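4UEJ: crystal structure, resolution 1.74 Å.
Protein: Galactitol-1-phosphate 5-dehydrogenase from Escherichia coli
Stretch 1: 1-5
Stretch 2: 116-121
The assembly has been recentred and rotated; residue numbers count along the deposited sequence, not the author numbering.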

# COMPACT_ATOMS: atom_id res chain seq x y z
N MET A 1 46.53 6.45 4.71
CA MET A 1 45.33 6.81 5.47
C MET A 1 44.62 5.58 5.99
O MET A 1 44.73 4.49 5.43
CB MET A 1 44.36 7.62 4.61
CG MET A 1 43.56 6.78 3.63
SD MET A 1 42.08 7.63 3.02
CE MET A 1 41.17 6.25 2.33
N LYS A 2 43.86 5.78 7.07
CA LYS A 2 43.12 4.70 7.70
C LYS A 2 41.72 4.57 7.14
O LYS A 2 41.15 5.53 6.63
CB LYS A 2 43.02 4.92 9.22
CG LYS A 2 44.31 4.65 9.98
CD LYS A 2 44.09 4.83 11.47
CE LYS A 2 45.39 4.60 12.23
NZ LYS A 2 46.54 5.30 11.59
N SER A 3 41.18 3.36 7.25
CA SER A 3 39.77 3.12 6.94
C SER A 3 39.32 1.87 7.68
O SER A 3 40.14 1.07 8.14
CB SER A 3 39.55 2.96 5.44
OG SER A 3 40.30 1.87 4.93
N VAL A 4 38.01 1.70 7.80
CA VAL A 4 37.47 0.46 8.35
C VAL A 4 37.03 -0.44 7.21
O VAL A 4 36.26 -0.04 6.34
CB VAL A 4 36.29 0.72 9.29
CG1 VAL A 4 35.86 -0.58 9.95
CG2 VAL A 4 36.67 1.74 10.34
N VAL A 5 37.55 -1.66 7.21
CA VAL A 5 37.23 -2.61 6.15
C VAL A 5 36.55 -3.85 6.73
O VAL A 5 37.07 -4.48 7.65
CB VAL A 5 38.49 -3.02 5.38
CG1 VAL A 5 38.13 -3.98 4.26
CG2 VAL A 5 39.20 -1.79 4.82
N GLY A 116 32.34 5.99 3.49
CA GLY A 116 32.92 7.01 4.35
C GLY A 116 33.52 6.62 5.69
O GLY A 116 33.81 7.50 6.50
N PHE A 117 33.71 5.33 5.94
CA PHE A 117 34.49 4.91 7.10
C PHE A 117 35.96 4.99 6.73
O PHE A 117 36.67 3.97 6.68
CB PHE A 117 34.11 3.50 7.56
CG PHE A 117 32.70 3.40 8.06
CD1 PHE A 117 32.06 4.52 8.56
CD2 PHE A 117 32.00 2.20 8.03
CE1 PHE A 117 30.74 4.44 9.01
CE2 PHE A 117 30.69 2.12 8.47
CZ PHE A 117 30.06 3.23 8.97
N ALA A 118 36.41 6.21 6.47
CA ALA A 118 37.74 6.48 5.94
C ALA A 118 38.14 7.92 6.25
O ALA A 118 37.29 8.74 6.53
CB ALA A 118 37.77 6.23 4.44
N GLU A 119 39.44 8.22 6.20
CA GLU A 119 39.89 9.59 6.45
C GLU A 119 39.57 10.52 5.29
O GLU A 119 39.25 11.69 5.49
CB GLU A 119 41.39 9.62 6.72
CG GLU A 119 41.79 9.02 8.03
CD GLU A 119 43.28 9.17 8.26
OE1 GLU A 119 43.73 10.30 8.53
OE2 GLU A 119 43.99 8.15 8.15
N TYR A 120 39.68 9.99 4.07
CA TYR A 120 39.36 10.74 2.87
C TYR A 120 38.55 9.91 1.90
O TYR A 120 38.65 8.69 1.88
CB TYR A 120 40.63 11.22 2.16
CG TYR A 120 41.51 12.14 2.97
CD1 TYR A 120 42.44 11.64 3.86
CD2 TYR A 120 41.43 13.52 2.81
CE1 TYR A 120 43.26 12.48 4.59
CE2 TYR A 120 42.26 14.38 3.54
CZ TYR A 120 43.17 13.84 4.43
OH TYR A 120 44.00 14.67 5.17
N ILE A 121 37.74 10.58 1.10
CA ILE A 121 37.04 9.90 0.02
C ILE A 121 36.93 10.81 -1.20
O ILE A 121 36.85 12.03 -1.07
CB ILE A 121 35.65 9.43 0.49
CG1 ILE A 121 35.02 8.48 -0.54
CG2 ILE A 121 34.74 10.63 0.82
CD1 ILE A 121 33.69 7.88 -0.10

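What holds the start of the chain to residues more than a hundred positions later? The shortest polar link runs from main chain to side chain: the amide N of K2 donates to OE2 of E119 at 2.6 Å, with an N-H...O angle of 168°, so the bond is both short and nearly straight. E119 reaches this position with chi1 near -70° and an extended chi2, its CA-to-CB bond pointing toward the first stretch. OE2 of E119 also lies 3.3 Å from CA of M1. The charged N of M1 is farther off, 4.6 Å from OE2 of E119, which is beyond a salt bridge; the attraction there can be electrostatic, but the directed bond belongs to the K2 amide.

How do the two backbones meet? They run in nearly opposite directions, their end-to-end vectors 163° apart, and a single beta bridge pairs S3 with A118, whose CA atoms are 4.1 Å apart. Two hydrogen bonds frame this pair. The amide N of V4 donates to O of F117 at 2.9 Å and 163°, while N of E119 donates to O of K2 at 3.2 Å and 148°, a longer and more bent bond. K2 therefore uses both its amide and its carbonyl on E119, the first meeting the side chain and the second the backbone. S3 and A118 themselves are held in register by bonds made through their neighbours, and both have extended backbones, with phi/psi near -157/163° and -158/161°.

What packs around this polar framework? Beside the bridge, CB of S3 lies 3.9 Å from CB of A118. At the next pair, CB of V4 and CB of F117 are also 3.9 Å apart. The CA-to-CB bond of F117 points toward the first stretch, but the end of its side chain leads away, so the ring extends beyond this contact.

What does M1 contribute at the other end? Its CA-to-CB bond points toward the second stretch, and the side chain, with chi1 in p and the next two angles in t, places CE of M1 4.0 Å from CB of A118 and SD of M1 4.0 Å from CB of Y120. The sulfur also sits at the edge of the tyrosine ring, with SD 5.4 Å from the ring centroid of Y120 and 84° off the normal. SD of M1 lies 3.5 Å from N of Y120, an amide that the contact buries without a hydrogen-bonding partner, so packing here carries a polar cost.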